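Local coordinates for glycoside hydrolase family 15, cellulose signaling associated protein envoy (Hypocrea jecorina, PDB 4WUJ) that senses blue light as a fungal LOV domain photoreceptor that binds flavin mononucleotide and links light to the oxidative stress response, at the interface of chains A and B. Coordinates in Å, arbitrary orientation; residue numbers count along the deposited sequence, not the author numbering. Chains: chain A/B, Glycoside hydrolase family 15, cellulose signaling associated protein envoy.

The interface of chains A and B. Residues chain A 8, 12-15; chain B 18, 33-36.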
loop_
_atom_site.group_PDB
_atom_site.type_symbol
_atom_site.label_atom_id
_atom_site.label_comp_id
_atom_site.label_asym_id
_atom_site.label_seq_id
_atom_site.Cartn_x
_atom_site.Cartn_y
_atom_site.Cartn_z
ATOM N N SER A 8 -9.324 -1.768 5.625
ATOM C CA SER A 8 -8.720 -2.995 5.054
ATOM C C SER A 8 -9.790 -4.007 4.650
ATOM O O SER A 8 -10.258 -4.776 5.479
ATOM C CB SER A 8 -7.778 -3.655 6.052
ATOM O OG SER A 8 -7.233 -4.834 5.500
ATOM N N ILE A 12 -6.554 -7.771 6.702
ATOM C CA ILE A 12 -5.154 -7.854 7.044
ATOM C C ILE A 12 -4.560 -6.479 7.184
ATOM O O ILE A 12 -4.822 -5.603 6.369
ATOM C CB ILE A 12 -4.413 -8.581 5.929
ATOM C CG1 ILE A 12 -4.844 -10.070 5.883
ATOM C CG2 ILE A 12 -2.941 -8.459 6.120
ATOM C CD1 ILE A 12 -4.414 -10.766 4.634
ATOM N N ASP A 13 -3.738 -6.292 8.206
ATOM C CA ASP A 13 -3.097 -5.005 8.437
ATOM C C ASP A 13 -1.775 -4.928 7.690
ATOM O O ASP A 13 -0.705 -4.936 8.292
ATOM C CB ASP A 13 -2.885 -4.759 9.931
ATOM C CG ASP A 13 -2.378 -3.341 10.226
ATOM O OD1 ASP A 13 -2.349 -2.524 9.288
ATOM O OD2 ASP A 13 -2.020 -3.044 11.389
ATOM N N VAL A 14 -1.856 -4.845 6.373
ATOM C CA VAL A 14 -0.655 -4.859 5.554
ATOM C C VAL A 14 0.274 -3.733 5.963
ATOM O O VAL A 14 1.504 -3.893 6.037
ATOM C CB VAL A 14 -0.978 -4.767 4.050
ATOM C CG1 VAL A 14 0.269 -4.807 3.212
ATOM C CG2 VAL A 14 -1.914 -5.920 3.643
ATOM N N MET A 15 -0.294 -2.583 6.262
ATOM C CA MET A 15 0.567 -1.449 6.442
ATOM C C MET A 15 1.199 -1.536 7.841
ATOM O O MET A 15 2.364 -1.148 8.012
ATOM C CB MET A 15 -0.174 -0.146 6.102
ATOM C CG MET A 15 -1.005 -0.242 4.745
ATOM S SD MET A 15 -0.219 0.292 3.176
ATOM C CE MET A 15 -1.210 1.712 2.723
ATOM N N LEU B 18 3.129 6.599 7.361
ATOM C CA LEU B 18 2.725 5.556 8.296
ATOM C C LEU B 18 3.500 5.646 9.609
ATOM O O LEU B 18 2.918 5.552 10.705
ATOM C CB LEU B 18 2.937 4.167 7.684
ATOM C CG LEU B 18 2.161 3.821 6.403
ATOM C CD1 LEU B 18 2.341 2.341 6.086
ATOM C CD2 LEU B 18 0.653 4.214 6.482
ATOM N N PRO B 33 -6.888 -1.937 10.877
ATOM C CA PRO B 33 -5.954 -2.347 9.818
ATOM C C PRO B 33 -6.130 -1.567 8.519
ATOM O O PRO B 33 -7.258 -1.189 8.171
ATOM C CB PRO B 33 -6.304 -3.823 9.603
ATOM C CG PRO B 33 -7.736 -3.911 9.949
ATOM C CD PRO B 33 -7.942 -2.943 11.099
ATOM N N LEU B 34 -5.007 -1.297 7.848
ATOM C CA LEU B 34 -4.992 -0.794 6.478
ATOM C C LEU B 34 -4.367 -1.816 5.557
ATOM O O LEU B 34 -3.271 -2.338 5.853
ATOM C CB LEU B 34 -4.127 0.447 6.349
ATOM C CG LEU B 34 -4.480 1.705 7.135
ATOM C CD1 LEU B 34 -4.067 2.993 6.383
ATOM C CD2 LEU B 34 -5.891 1.725 7.434
ATOM N N ASP B 35 -5.000 -2.063 4.417
ATOM C CA ASP B 35 -4.287 -2.785 3.374
ATOM C C ASP B 35 -4.068 -1.909 2.149
ATOM O O ASP B 35 -4.402 -0.731 2.165
ATOM C CB ASP B 35 -4.972 -4.095 3.026
ATOM C CG ASP B 35 -6.311 -3.897 2.337
ATOM O OD1 ASP B 35 -6.607 -2.790 1.837
ATOM O OD2 ASP B 35 -7.062 -4.899 2.287
ATOM N N CYS B 36 -3.472 -2.484 1.114
ATOM C CA CYS B 36 -2.992 -1.700 -0.022
ATOM C C CYS B 36 -4.077 -1.210 -0.951
ATOM O O CYS B 36 -3.809 -0.433 -1.879
ATOM C CB CYS B 36 -1.970 -2.498 -0.815
ATOM S SG CYS B 36 -0.526 -2.863 0.224
#
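A:Met15 and B:Leu34 meet at the start of an N-terminal helix of chain A. The backbone N of A:Met15 donates a hydrogen bond to the carbonyl O of B:Leu34, at 3.0 Å. The bond is nearly straight, 160° at the hydrogen, and tilts only modestly from the carbonyl plane. The N of A:Val14 is just as near this oxygen, but its N-H points away. A:Asp13, just before the helix, completes the grip. Its CG lies anti to the backbone N (chi1 -173°), which carries the carboxylate over to chain B. There OD1 of A:Asp13 accepts a hydrogen bond from the backbone N of B:Leu34 at 3.3 Å, from above the carboxylate plane. Both backbone polar groups of B:Leu34 are thus held by chain A. An alanine in place of A:Asp13 would probably leave the N-H of B:Leu34 without this acceptor and the loop freer to shift.

A:Met15 has more of its surface buried by chain B than any other residue here. Its root is close-packed: CB of A:Met15 touches CD1 of B:Leu18 at 3.5 Å, and CG of A:Met15 lies against CB of B:Leu34 at 3.6 Å. The chain then bends, and its tip is looser, with CE of A:Met15 4.1 Å from O of B:Asp35. On the other flank, CG2 of A:Val14 rests on CB of B:Asp35, and CG1 reaches SG of B:Cys36. CB of A:Asp13 lies against CB of B:Pro33.

The contact is looser at A:Ser8. Its hydrogen probably goes mainly to A:Ile12, in a short bond from A:Ser8 OG to A:Ile12 O, 2.7 Å, from above the carbonyl plane. The bond from A:Ser8 OG to B:Asp35 OD2, 3.2 Å, is then at most a weak, shared one. A:Ile12 is barely buried by chain B.

The site joins the N-terminal loop and the first turn of helix 14-22 of chain A to the loop of chain B ahead of strand 39-44. Two-fold symmetry repeats the contact with the chains exchanged, so the N-terminal segments of this PAS-fold LOV pair pack against each other, plausibly as a dimer.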